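Spermidine N(1)-acetyltransferase (PDB 3K9U) transfers the acetyl group of acetyl-CoA to polyamines such as spermidine, protecting the cell against polyamine toxicity. Local coordinates at residues A[3-8]-A[66-71]; A[11-16]-A[49-54]; A[62-67]-A[78-83]; A[120-125]-A[154-159]. All coordinates share one frame; numbering follows the deposited sequence.

Contact 1 (A[3-8]-A[66-71])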
loop_
_atom_site.group_PDB
_atom_site.type_symbol
_atom_site.label_atom_id
_atom_site.label_comp_id
_atom_site.label_asym_id
_atom_site.label_seq_id
_atom_site.Cartn_x
_atom_site.Cartn_y
_atom_site.Cartn_z
ATOM N N ILE A 3 6.930 6.000 15.034
ATOM C CA ILE A 3 7.212 7.019 14.047
ATOM C C ILE A 3 7.739 8.293 14.685
ATOM O O ILE A 3 7.076 8.864 15.544
ATOM C CB ILE A 3 5.959 7.337 13.230
ATOM C CG1 ILE A 3 5.704 6.204 12.227
ATOM C CG2 ILE A 3 6.118 8.666 12.508
ATOM C CD1 ILE A 3 4.940 5.045 12.833
ATOM N N GLU A 4 8.939 8.717 14.278
ATOM C CA GLU A 4 9.487 10.021 14.694
ATOM C C GLU A 4 9.580 10.935 13.483
ATOM O O GLU A 4 9.920 10.481 12.386
ATOM C CB GLU A 4 10.871 9.882 15.338
ATOM C CG GLU A 4 10.961 9.009 16.618
ATOM C CD GLU A 4 10.564 9.729 17.938
ATOM O OE1 GLU A 4 10.721 10.971 18.052
ATOM O OE2 GLU A 4 10.108 9.033 18.883
ATOM N N ILE A 5 9.263 12.214 13.686
ATOM C CA ILE A 5 9.372 13.235 12.643
ATOM C C ILE A 5 10.456 14.247 13.037
ATOM O O ILE A 5 10.447 14.735 14.142
ATOM C CB ILE A 5 8.045 14.014 12.460
ATOM C CG1 ILE A 5 6.890 13.065 12.109
ATOM C CG2 ILE A 5 8.204 15.120 11.380
ATOM C CD1 ILE A 5 7.114 12.199 10.839
ATOM N N ARG A 6 11.385 14.555 12.143
ATOM C CA ARG A 6 12.415 15.539 12.438
ATOM C C ARG A 6 13.079 16.052 11.190
ATOM O O ARG A 6 12.981 15.444 10.126
ATOM C CB ARG A 6 13.488 14.962 13.368
ATOM C CG ARG A 6 14.161 13.701 12.872
ATOM C CD ARG A 6 15.479 13.420 13.658
ATOM N NE ARG A 6 16.180 12.290 13.032
ATOM C CZ ARG A 6 15.874 11.010 13.230
ATOM N NH1 ARG A 6 16.544 10.058 12.578
ATOM N NH2 ARG A 6 14.904 10.673 14.075
ATOM N N LYS A 7 13.780 17.174 11.340
ATOM C CA LYS A 7 14.515 17.777 10.233
ATOM C C LYS A 7 15.487 16.779 9.615
ATOM O O LYS A 7 16.132 15.981 10.313
ATOM C CB LYS A 7 15.243 19.036 10.696
ATOM C CG LYS A 7 14.277 20.204 11.052
ATOM C CD LYS A 7 15.010 21.491 11.431
ATOM C CE LYS A 7 13.986 22.619 11.698
ATOM N NZ LYS A 7 14.427 24.013 11.314
ATOM N N LEU A 8 15.533 16.781 8.290
ATOM C CA LEU A 8 16.459 15.927 7.566
ATOM C C LEU A 8 17.858 16.487 7.696
ATOM O O LEU A 8 18.031 17.687 7.917
ATOM C CB LEU A 8 16.061 15.835 6.106
ATOM C CG LEU A 8 14.756 15.059 5.950
ATOM C CD1 LEU A 8 14.077 15.416 4.634
ATOM C CD2 LEU A 8 15.036 13.582 6.073
ATOM N N LEU A 66 11.232 17.789 6.326
ATOM C CA LEU A 66 11.136 16.817 7.419
ATOM C C LEU A 66 11.062 15.399 6.883
ATOM O O LEU A 66 10.521 15.170 5.814
ATOM C CB LEU A 66 9.881 17.083 8.253
ATOM C CG LEU A 66 9.534 18.508 8.662
ATOM C CD1 LEU A 66 8.172 18.584 9.318
ATOM C CD2 LEU A 66 10.591 19.065 9.610
ATOM N N GLY A 67 11.599 14.459 7.659
ATOM C CA GLY A 67 11.529 13.034 7.386
ATOM C C GLY A 67 10.670 12.308 8.410
ATOM O O GLY A 67 10.583 12.726 9.582
ATOM N N ALA A 68 10.001 11.242 7.949
ATOM C CA ALA A 68 9.317 10.307 8.819
ATOM C C ALA A 68 10.203 9.075 8.993
ATOM O O ALA A 68 10.574 8.416 8.014
ATOM C CB ALA A 68 7.923 9.922 8.231
ATOM N N PHE A 69 10.534 8.761 10.236
ATOM C CA PHE A 69 11.366 7.613 10.534
ATOM C C PHE A 69 10.547 6.539 11.267
ATOM O O PHE A 69 9.988 6.785 12.342
ATOM C CB PHE A 69 12.569 8.049 11.369
ATOM C CG PHE A 69 13.501 9.014 10.643
ATOM C CD1 PHE A 69 13.168 10.360 10.497
ATOM C CD2 PHE A 69 14.705 8.578 10.115
ATOM C CE1 PHE A 69 14.036 11.249 9.848
ATOM C CE2 PHE A 69 15.580 9.467 9.462
ATOM C CZ PHE A 69 15.244 10.793 9.326
ATOM N N ALA A 70 10.461 5.364 10.659
ATOM C CA ALA A 70 9.766 4.224 11.232
ATOM C C ALA A 70 10.833 3.332 11.853
ATOM O O ALA A 70 11.652 2.735 11.143
ATOM C CB ALA A 70 8.993 3.468 10.158
ATOM N N ASP A 71 10.850 3.305 13.185
ATOM C CA ASP A 71 11.863 2.593 13.947
ATOM C C ASP A 71 13.251 2.931 13.402
ATOM O O ASP A 71 14.045 2.037 13.087
ATOM C CB ASP A 71 11.588 1.068 13.904
ATOM C CG ASP A 71 10.136 0.709 14.325
ATOM O OD1 ASP A 71 9.726 1.061 15.462
ATOM O OD2 ASP A 71 9.397 0.086 13.517
#
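Arg6 sets its CG between the backbone N and the carbonyl carbon (chi1 56°), and Phe69 holds CG anti to its own carbonyl carbon (chi1 -63°); from these starts guanidinium and ring meet above an antiparallel strand pair, strand 3-7 at the margin of the GNAT sheet against strand 63-70. The guanidinium lies flat on one face of the ring, planes 20° apart, in a cation-pi stack with Arg6 CZ 3.7 Å from the centroid of the Phe69 ring. Arg6 NH1 is displaced toward the rim, 3.3 Å from Phe69 CE2. Glu4 O sits in the plane of the ring at its edge and also accepts the backbone bond from Phe69 N (2.8 Å). An alanine in place of Phe69 would probably leave the Arg6 guanidinium without its flat support and free to swing. On the other face of the sheet Ile5 CD1 rests 3.6 Å from Ala68 CB, while Ile5 CG2 meets Leu66 CD1 at 4.0 Å, the two side chains crossing at about a right angle. This face packs on helix 103-118, where Ile5 touches Leu107 and Ala68 touches Ile103, part of the acetyl-CoA site. Arg6 and Gly67 exchange two backbone bonds, the longer from Arg6 N to Gly67 O (3.2 Å). Leu8 folds back beside the glycine, its CD2 3.8 Å from Gly67 CA.

Contact 2 (A[11-16]-A[49-54])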
loop_
_atom_site.group_PDB
_atom_site.type_symbol
_atom_site.label_atom_id
_atom_site.label_comp_id
_atom_site.label_asym_id
_atom_site.label_seq_id
_atom_site.Cartn_x
_atom_site.Cartn_y
_atom_site.Cartn_z
ATOM N N GLU A 11 23.166 12.961 6.535
ATOM C CA GLU A 11 23.224 11.495 6.678
ATOM C C GLU A 11 21.961 10.801 6.144
ATOM O O GLU A 11 21.983 9.607 5.879
ATOM C CB GLU A 11 23.490 11.066 8.127
ATOM C CG GLU A 11 22.848 11.945 9.166
ATOM C CD GLU A 11 22.698 11.285 10.520
ATOM O OE1 GLU A 11 23.632 10.573 10.973
ATOM O OE2 GLU A 11 21.631 11.507 11.139
ATOM N N ASP A 12 20.880 11.552 5.953
ATOM C CA ASP A 12 19.665 10.994 5.377
ATOM C C ASP A 12 19.712 10.922 3.849
ATOM O O ASP A 12 18.765 10.461 3.232
ATOM C CB ASP A 12 18.439 11.796 5.835
ATOM C CG ASP A 12 18.272 11.788 7.345
ATOM O OD1 ASP A 12 18.336 10.691 7.951
ATOM O OD2 ASP A 12 18.085 12.874 7.940
ATOM N N LEU A 13 20.807 11.344 3.236
ATOM C CA LEU A 13 20.816 11.571 1.791
ATOM C C LEU A 13 20.495 10.344 0.935
ATOM O O LEU A 13 19.620 10.391 0.046
ATOM C CB LEU A 13 22.171 12.144 1.351
ATOM C CG LEU A 13 22.320 12.350 -0.156
ATOM C CD1 LEU A 13 21.496 13.538 -0.607
ATOM C CD2 LEU A 13 23.776 12.531 -0.482
ATOM N N GLU A 14 21.215 9.259 1.173
ATOM C CA GLU A 14 21.110 8.094 0.303
ATOM C C GLU A 14 19.737 7.421 0.460
ATOM O O GLU A 14 19.153 6.951 -0.521
ATOM C CB GLU A 14 22.257 7.102 0.574
ATOM C CG GLU A 14 23.708 7.679 0.279
ATOM C CD GLU A 14 24.262 8.643 1.368
ATOM O OE1 GLU A 14 23.543 8.974 2.346
ATOM O OE2 GLU A 14 25.432 9.076 1.242
ATOM N N THR A 15 19.220 7.382 1.686
ATOM C CA THR A 15 17.944 6.718 1.931
ATOM C C THR A 15 16.809 7.595 1.363
ATOM O O THR A 15 15.837 7.087 0.786
ATOM C CB THR A 15 17.768 6.311 3.426
ATOM O OG1 THR A 15 17.807 7.469 4.255
ATOM C CG2 THR A 15 18.894 5.379 3.888
ATOM N N LEU A 16 16.979 8.912 1.442
ATOM C CA LEU A 16 16.017 9.848 0.831
ATOM C C LEU A 16 15.844 9.633 -0.693
ATOM O O LEU A 16 14.707 9.588 -1.203
ATOM C CB LEU A 16 16.402 11.282 1.160
ATOM C CG LEU A 16 15.408 12.399 0.786
ATOM C CD1 LEU A 16 14.181 12.365 1.642
ATOM C CD2 LEU A 16 16.089 13.740 0.953
ATOM N N LYS A 49 22.271 17.842 -5.827
ATOM C CA LYS A 49 21.119 18.713 -5.761
ATOM C C LYS A 49 20.401 18.564 -4.428
ATOM O O LYS A 49 20.090 19.580 -3.789
ATOM C CB LYS A 49 20.168 18.440 -6.922
ATOM C CG LYS A 49 18.996 19.443 -7.037
ATOM C CD LYS A 49 18.313 19.359 -8.448
ATOM C CE LYS A 49 17.985 20.767 -9.013
ATOM N NZ LYS A 49 19.191 21.700 -9.218
ATOM N N LEU A 50 20.145 17.319 -3.994
ATOM C CA LEU A 50 19.501 17.106 -2.676
ATOM C C LEU A 50 20.332 17.615 -1.481
ATOM O O LEU A 50 19.790 18.189 -0.540
ATOM C CB LEU A 50 19.194 15.626 -2.416
ATOM C CG LEU A 50 17.978 15.050 -3.104
ATOM C CD1 LEU A 50 17.885 13.567 -2.721
ATOM C CD2 LEU A 50 16.680 15.877 -2.747
ATOM N N LEU A 51 21.634 17.353 -1.504
ATOM C CA LEU A 51 22.528 17.847 -0.470
ATOM C C LEU A 51 22.370 19.365 -0.256
ATOM O O LEU A 51 22.235 19.849 0.878
ATOM C CB LEU A 51 23.979 17.542 -0.849
ATOM C CG LEU A 51 24.567 16.235 -0.346
ATOM C CD1 LEU A 51 26.019 16.000 -0.916
ATOM C CD2 LEU A 51 24.548 16.243 1.204
ATOM N N ASN A 52 22.407 20.103 -1.363
ATOM C CA ASN A 52 22.249 21.550 -1.329
ATOM C C ASN A 52 20.908 21.908 -0.716
ATOM O O ASN A 52 20.838 22.822 0.116
ATOM C CB ASN A 52 22.390 22.152 -2.732
ATOM C CG ASN A 52 22.382 23.672 -2.735
ATOM O OD1 ASN A 52 23.145 24.326 -2.007
ATOM N ND2 ASN A 52 21.542 24.250 -3.589
ATOM N N GLU A 53 19.854 21.168 -1.086
ATOM C CA GLU A 53 18.512 21.456 -0.544
ATOM C C GLU A 53 18.424 21.160 0.942
ATOM O O GLU A 53 17.841 21.931 1.695
ATOM C CB GLU A 53 17.421 20.679 -1.273
ATOM C CG GLU A 53 17.136 21.191 -2.700
ATOM C CD GLU A 53 16.360 20.152 -3.540
ATOM O OE1 GLU A 53 16.267 18.986 -3.117
ATOM O OE2 GLU A 53 15.856 20.484 -4.617
ATOM N N ILE A 54 19.016 20.033 1.349
ATOM C CA ILE A 54 19.074 19.667 2.756
ATOM C C ILE A 54 19.824 20.743 3.541
ATOM O O ILE A 54 19.343 21.144 4.604
ATOM C CB ILE A 54 19.725 18.265 2.947
ATOM C CG1 ILE A 54 18.820 17.157 2.371
ATOM C CG2 ILE A 54 20.040 17.972 4.411
ATOM C CD1 ILE A 54 19.467 15.736 2.419
#
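Leu13 puts its two methyls on consecutive residues of the facing helix: CD1 rests 3.6 Å from Leu50 CB, and CD2 comes 3.8 Å from Leu51 CG, the Leu13 and Leu51 side chains crossing at about a right angle. With CG anti to the backbone N (chi1 177°), the fork of Leu13 is carried toward helix 47-59. One turn on, Leu16 uses a single methyl for two partners, CD2 lying 4.1 Å from Leu50 CD1 and meeting Ile54 CD1 tip to tip at 4.2 Å. An alanine in place of Leu13 would probably open a gap between the helices and leave Leu50 CB and Leu51 CG without the methyls that pack on them. Behind this first shell, the backbone bond from Leu16 N to Asp12 O (3.0 Å) winds the opening turn of helix 13-27, and Asp12 OD2 accepts Ser9 N just ahead of it. In helix 47-59 the bond from Ile54 N to Leu50 O (2.8 Å) keeps those two side chains one turn apart. Further out, both helices settle on the same face of the central GNAT sheet: Leu16 touches Leu74 and Phe77, and Ile54 touches Phe65. Glu53 reaches Arg91 of that sheet in a salt bridge. Only apolar side-chain carbons are paired across the two segments, which implies a hold from close fit and burial from water, without directional bonds to fix the angle between the helices.

Contact 3 (A[62-67]-A[78-83])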
loop_
_atom_site.group_PDB
_atom_site.type_symbol
_atom_site.label_atom_id
_atom_site.label_comp_id
_atom_site.label_asym_id
_atom_site.label_seq_id
_atom_site.Cartn_x
_atom_site.Cartn_y
_atom_site.Cartn_z
ATOM N N ASP A 62 12.146 29.380 7.041
ATOM C CA ASP A 62 11.038 29.372 6.103
ATOM C C ASP A 62 11.076 28.200 5.123
ATOM O O ASP A 62 10.239 28.125 4.227
ATOM C CB ASP A 62 11.020 30.692 5.341
ATOM C CG ASP A 62 10.676 31.876 6.247
ATOM O OD1 ASP A 62 9.906 31.695 7.228
ATOM O OD2 ASP A 62 11.177 32.976 5.963
ATOM N N ILE A 63 12.036 27.288 5.284
ATOM C CA ILE A 63 11.998 26.013 4.557
ATOM C C ILE A 63 11.875 24.843 5.532
ATOM O O ILE A 63 12.764 24.609 6.357
ATOM C CB ILE A 63 13.227 25.826 3.657
ATOM C CG1 ILE A 63 13.237 26.874 2.537
ATOM C CG2 ILE A 63 13.242 24.408 3.044
ATOM C CD1 ILE A 63 14.617 27.005 1.895
ATOM N N LEU A 64 10.766 24.112 5.438
ATOM C CA LEU A 64 10.539 22.944 6.271
ATOM C C LEU A 64 10.789 21.722 5.432
ATOM O O LEU A 64 10.098 21.511 4.425
ATOM C CB LEU A 64 9.105 22.890 6.770
ATOM C CG LEU A 64 8.576 23.947 7.740
ATOM C CD1 LEU A 64 8.868 25.352 7.260
ATOM C CD2 LEU A 64 7.051 23.745 7.919
ATOM N N PHE A 65 11.732 20.890 5.868
ATOM C CA PHE A 65 12.105 19.694 5.126
ATOM C C PHE A 65 12.287 18.596 6.173
ATOM O O PHE A 65 13.329 18.498 6.840
ATOM C CB PHE A 65 13.369 19.998 4.302
ATOM C CG PHE A 65 13.629 19.071 3.120
ATOM C CD1 PHE A 65 12.642 18.285 2.547
ATOM C CD2 PHE A 65 14.884 19.063 2.537
ATOM C CE1 PHE A 65 12.931 17.468 1.452
ATOM C CE2 PHE A 65 15.179 18.269 1.434
ATOM C CZ PHE A 65 14.213 17.464 0.892
ATOM N N LEU A 66 11.232 17.789 6.326
ATOM C CA LEU A 66 11.136 16.817 7.419
ATOM C C LEU A 66 11.062 15.399 6.883
ATOM O O LEU A 66 10.521 15.170 5.814
ATOM C CB LEU A 66 9.881 17.083 8.253
ATOM C CG LEU A 66 9.534 18.508 8.662
ATOM C CD1 LEU A 66 8.172 18.584 9.318
ATOM C CD2 LEU A 66 10.591 19.065 9.610
ATOM N N GLY A 67 11.599 14.459 7.659
ATOM C CA GLY A 67 11.529 13.034 7.386
ATOM C C GLY A 67 10.670 12.308 8.410
ATOM O O GLY A 67 10.583 12.726 9.582
ATOM N N ILE A 78 8.589 15.410 3.722
ATOM C CA ILE A 78 7.732 16.485 3.293
ATOM C C ILE A 78 8.577 17.736 3.128
ATOM O O ILE A 78 9.529 17.939 3.878
ATOM C CB ILE A 78 6.579 16.718 4.302
ATOM C CG1 ILE A 78 5.486 17.583 3.667
ATOM C CG2 ILE A 78 7.115 17.317 5.611
ATOM C CD1 ILE A 78 4.243 17.884 4.579
ATOM N N GLU A 79 8.258 18.546 2.118
ATOM C CA GLU A 79 8.941 19.804 1.868
ATOM C C GLU A 79 7.905 20.910 1.700
ATOM O O GLU A 79 7.000 20.785 0.895
ATOM C CB GLU A 79 9.828 19.724 0.608
ATOM C CG GLU A 79 10.686 21.035 0.363
ATOM C CD GLU A 79 11.616 20.978 -0.862
ATOM O OE1 GLU A 79 11.135 20.753 -2.008
ATOM O OE2 GLU A 79 12.846 21.168 -0.680
ATOM N N LEU A 80 8.049 21.987 2.459
ATOM C CA LEU A 80 7.234 23.188 2.254
ATOM C C LEU A 80 8.055 24.465 2.271
ATOM O O LEU A 80 8.994 24.562 3.042
ATOM C CB LEU A 80 6.162 23.320 3.332
ATOM C CG LEU A 80 5.349 22.094 3.683
ATOM C CD1 LEU A 80 5.992 21.415 4.861
ATOM C CD2 LEU A 80 3.927 22.548 3.999
ATOM N N LYS A 81 7.684 25.433 1.434
ATOM C CA LYS A 81 8.292 26.763 1.421
ATOM C C LYS A 81 7.294 27.822 1.883
ATOM O O LYS A 81 6.117 27.830 1.473
ATOM C CB LYS A 81 8.776 27.157 0.021
ATOM C CG LYS A 81 10.321 27.153 -0.200
ATOM C CD LYS A 81 10.815 25.951 -1.061
ATOM C CE LYS A 81 12.344 25.787 -1.051
ATOM N NZ LYS A 81 12.939 25.339 -2.378
ATOM N N ILE A 82 7.774 28.737 2.718
ATOM C CA ILE A 82 6.975 29.884 3.099
ATOM C C ILE A 82 7.541 31.105 2.442
ATOM O O ILE A 82 8.723 31.383 2.610
ATOM C CB ILE A 82 6.978 30.075 4.620
ATOM C CG1 ILE A 82 6.254 28.879 5.265
ATOM C CG2 ILE A 82 6.413 31.511 5.018
ATOM C CD1 ILE A 82 6.691 28.560 6.674
ATOM N N ILE A 83 6.687 31.830 1.710
ATOM C CA ILE A 83 7.025 33.094 1.052
ATOM C C ILE A 83 5.888 34.074 1.244
ATOM O O ILE A 83 4.726 33.707 1.116
ATOM C CB ILE A 83 7.170 32.941 -0.472
ATOM C CG1 ILE A 83 8.245 31.928 -0.831
ATOM C CG2 ILE A 83 7.511 34.297 -1.120
ATOM C CD1 ILE A 83 8.108 31.422 -2.241
#
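Leu64 and Leu80 are joined by two backbone hydrogen bonds, Leu80 N to Leu64 O at 2.9 Å and Leu64 N to Leu80 O at 3.0 Å. Leu66 and Ile78 form a second such pair, and the bond from Ile82 N to Asp62 O (3.0 Å) carries the ladder to the start of strand 63-70. Between these pairs CA-H...O contacts fill in, Glu79 CA lying 3.3 Å from Leu64 O. The ladder belongs to the long beta hairpin of strands 63-70 and 73-83, between edge strand 3-7 and strand 86-94 in the GNAT sheet. Apolar contacts line the face turned to helix 103-118: Leu64 CB meets Leu80 CD1 at 3.9 Å, Leu64 CD1 touches Ile82 CD1, and Leu66 lies side by side with Ile78, its CB 3.8 Å from Ile78 CG2. Beyond them Ile78 leans on Leu92 of the acetyl-CoA site. Across the opposite face the Phe65 ring has Ile78 O at its edge, in plane, and Glu79 OE2 over the centre of one face, with Phe65 CD1 3.7 Å from Glu79 CB. Glu79 OE1 is paired with Arg91 in a salt bridge. On the same face of the sheet the aliphatic part of Lys81 runs alongside Ile63, CE 3.9 Å from Ile63 CG1.

Contact 4 (A[120-125]-A[154-159])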
loop_
_atom_site.group_PDB
_atom_site.type_symbol
_atom_site.label_atom_id
_atom_site.label_comp_id
_atom_site.label_asym_id
_atom_site.label_seq_id
_atom_site.Cartn_x
_atom_site.Cartn_y
_atom_site.Cartn_z
ATOM N N ILE A 120 1.050 31.391 9.625
ATOM C CA ILE A 120 0.686 31.178 8.213
ATOM C C ILE A 120 -0.785 30.824 8.170
ATOM O O ILE A 120 -1.226 29.951 8.910
ATOM C CB ILE A 120 1.536 30.052 7.524
ATOM C CG1 ILE A 120 2.940 30.554 7.180
ATOM C CG2 ILE A 120 0.887 29.584 6.212
ATOM C CD1 ILE A 120 3.748 30.982 8.332
ATOM N N LEU A 121 -1.547 31.504 7.321
ATOM C CA LEU A 121 -2.995 31.312 7.277
ATOM C C LEU A 121 -3.477 30.644 5.981
ATOM O O LEU A 121 -4.693 30.480 5.786
ATOM C CB LEU A 121 -3.735 32.647 7.505
ATOM C CG LEU A 121 -3.569 33.332 8.878
ATOM C CD1 LEU A 121 -4.204 34.701 8.851
ATOM C CD2 LEU A 121 -4.156 32.485 10.028
ATOM N N GLU A 122 -2.538 30.212 5.131
ATOM C CA GLU A 122 -2.876 29.608 3.844
ATOM C C GLU A 122 -1.730 28.736 3.316
ATOM O O GLU A 122 -0.550 29.103 3.425
ATOM C CB GLU A 122 -3.175 30.718 2.848
ATOM C CG GLU A 122 -3.711 30.298 1.485
ATOM C CD GLU A 122 -4.364 31.486 0.753
ATOM O OE1 GLU A 122 -5.365 31.293 0.021
ATOM O OE2 GLU A 122 -3.898 32.627 0.946
ATOM N N CYS A 123 -2.100 27.596 2.734
ATOM C CA CYS A 123 -1.173 26.651 2.153
ATOM C C CYS A 123 -1.686 26.213 0.801
ATOM O O CYS A 123 -2.842 25.825 0.686
ATOM C CB CYS A 123 -1.034 25.431 3.059
ATOM S SG CYS A 123 0.199 24.243 2.447
ATOM N N ARG A 124 -0.846 26.268 -0.231
ATOM C CA ARG A 124 -1.250 25.781 -1.550
ATOM C C ARG A 124 -0.378 24.651 -2.011
ATOM O O ARG A 124 0.710 24.444 -1.488
ATOM C CB ARG A 124 -1.288 26.908 -2.600
ATOM C CG ARG A 124 -0.041 27.754 -2.713
ATOM C CD ARG A 124 -0.283 29.092 -3.448
ATOM N NE ARG A 124 0.070 28.985 -4.863
ATOM C CZ ARG A 124 -0.798 28.831 -5.862
ATOM N NH1 ARG A 124 -2.112 28.785 -5.622
ATOM N NH2 ARG A 124 -0.344 28.728 -7.116
ATOM N N LEU A 125 -0.871 23.893 -2.981
ATOM C CA LEU A 125 -0.120 22.779 -3.518
ATOM C C LEU A 125 -0.585 22.441 -4.925
ATOM O O LEU A 125 -1.714 22.758 -5.300
ATOM C CB LEU A 125 -0.249 21.571 -2.592
ATOM C CG LEU A 125 -1.629 20.898 -2.446
ATOM C CD1 LEU A 125 -1.897 19.887 -3.597
ATOM C CD2 LEU A 125 -1.808 20.228 -1.094
ATOM N N ILE A 154 -4.675 22.750 -8.649
ATOM C CA ILE A 154 -4.124 23.616 -7.626
ATOM C C ILE A 154 -5.081 23.547 -6.432
ATOM O O ILE A 154 -6.273 23.808 -6.582
ATOM C CB ILE A 154 -3.983 25.086 -8.137
ATOM C CG1 ILE A 154 -2.982 25.164 -9.292
ATOM C CG2 ILE A 154 -3.568 26.039 -6.996
ATOM C CD1 ILE A 154 -2.979 26.508 -10.037
ATOM N N MET A 155 -4.578 23.171 -5.263
ATOM C CA MET A 155 -5.428 23.093 -4.080
ATOM C C MET A 155 -4.976 24.069 -3.006
ATOM O O MET A 155 -3.806 24.404 -2.925
ATOM C CB MET A 155 -5.450 21.673 -3.512
ATOM C CG MET A 155 -5.848 20.624 -4.521
ATOM S SD MET A 155 -5.877 18.946 -3.855
ATOM C CE MET A 155 -7.458 18.920 -2.974
ATOM N N GLU A 156 -5.925 24.513 -2.193
ATOM C CA GLU A 156 -5.676 25.438 -1.113
ATOM C C GLU A 156 -6.409 25.012 0.130
ATOM O O GLU A 156 -7.496 24.449 0.063
ATOM C CB GLU A 156 -6.080 26.892 -1.488
ATOM C CG GLU A 156 -5.293 27.439 -2.698
ATOM C CD GLU A 156 -5.604 28.910 -3.082
ATOM O OE1 GLU A 156 -5.992 29.740 -2.213
ATOM O OE2 GLU A 156 -5.444 29.217 -4.288
ATOM N N LYS A 157 -5.798 25.340 1.262
ATOM C CA LYS A 157 -6.395 25.199 2.573
ATOM C C LYS A 157 -6.090 26.457 3.342
ATOM O O LYS A 157 -4.937 26.928 3.335
ATOM C CB LYS A 157 -5.755 24.026 3.304
ATOM C CG LYS A 157 -6.324 23.729 4.721
ATOM C CD LYS A 157 -5.607 22.482 5.322
ATOM C CE LYS A 157 -6.167 22.092 6.673
ATOM N NZ LYS A 157 -5.580 20.792 7.141
ATOM N N LYS A 158 -7.105 26.957 4.038
ATOM C CA LYS A 158 -7.046 28.166 4.839
ATOM C C LYS A 158 -6.952 27.826 6.330
ATOM O O LYS A 158 -7.516 26.842 6.782
ATOM C CB LYS A 158 -8.329 28.966 4.615
ATOM C CG LYS A 158 -8.563 29.403 3.167
ATOM C CD LYS A 158 -7.813 30.700 2.853
ATOM C CE LYS A 158 -8.589 31.936 3.319
ATOM N NZ LYS A 158 -7.695 33.139 3.437
ATOM N N TYR A 159 -6.263 28.652 7.104
ATOM C CA TYR A 159 -6.089 28.401 8.537
ATOM C C TYR A 159 -6.691 29.488 9.424
ATOM O O TYR A 159 -6.888 30.620 9.006
ATOM C CB TYR A 159 -4.613 28.241 8.859
ATOM C CG TYR A 159 -4.034 27.027 8.197
ATOM C CD1 TYR A 159 -3.538 27.099 6.898
ATOM C CD2 TYR A 159 -4.033 25.796 8.836
ATOM C CE1 TYR A 159 -3.024 25.980 6.255
ATOM C CE2 TYR A 159 -3.506 24.655 8.202
ATOM C CZ TYR A 159 -2.999 24.764 6.915
ATOM O OH TYR A 159 -2.475 23.673 6.270
ATOM O OXT TYR A 159 -6.992 29.220 10.585
#
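Tyr159, the C-terminal residue, reaches back across the start of strand 122-128. Its CB lies 3.8 Å from Ile120 O, and CG, anti to the carbonyl carbon (chi1 -65°), begins a ring that turns its edge to the facing backbone. CD1 comes 3.7 Å from Glu122 N, with Leu121 C in the ring plane. CE1 meets Cys123 CB at 3.8 Å. At the tip, OH passes near the same CB and ends in a hydrogen bond with Glu112. The backbone bond from Tyr159 N to Leu121 O is short (2.7 Å), but the donor stands above the carbonyl plane, 51° out of it; the pairs Cys123-Lys157 and Leu125-Met155 continue the antiparallel ladder with two bonds each. Charged side chains line the face of Glu122, Arg124, Glu156 and Lys158. Glu122 OE1 and Glu156 OE1 are only 2.8 Å apart, two acceptors whose closeness would probably raise the proton affinity of one of them. A long salt bridge from Arg124 NH1 to Glu156 OE2 (3.6 Å) may ease this crowding, and Lys158 NZ lies nearby, beyond salt-bridge range of Glu122. On the other face Leu125 CD1 packs 4.0 Å from Met155 CB, the two chains side by side. Both touch Tyr138 of helix 132-139, the probable proton donor. Lys157 NZ shares Glu112 of helix 103-118 with Tyr159, while strand 86-94 flanks strand 122-128 and strand 144-149 flanks strand 152-158.

Overall arrangement
From the N terminus, contact 1 closes the first long loop, returning strand 63-70 to strand 3-7 after three helices. Contact 2 falls within that loop and pairs the first and third of those helices. Contact 3 begins on strand 63-70 where contact 1 ends, shares Leu66 and Gly67 with it, and closes the short hairpin to strand 73-83. Phe65 of contact 3 packs on Leu16 and Ile54, setting the helix pair of contact 2 on the sheet. Contact 4 follows in series and closes a loop holding helix 132-139 and strand 144-149. It belongs to the same sheet as contacts 1 and 3, touching contact 3 through Ile82 and Ile120.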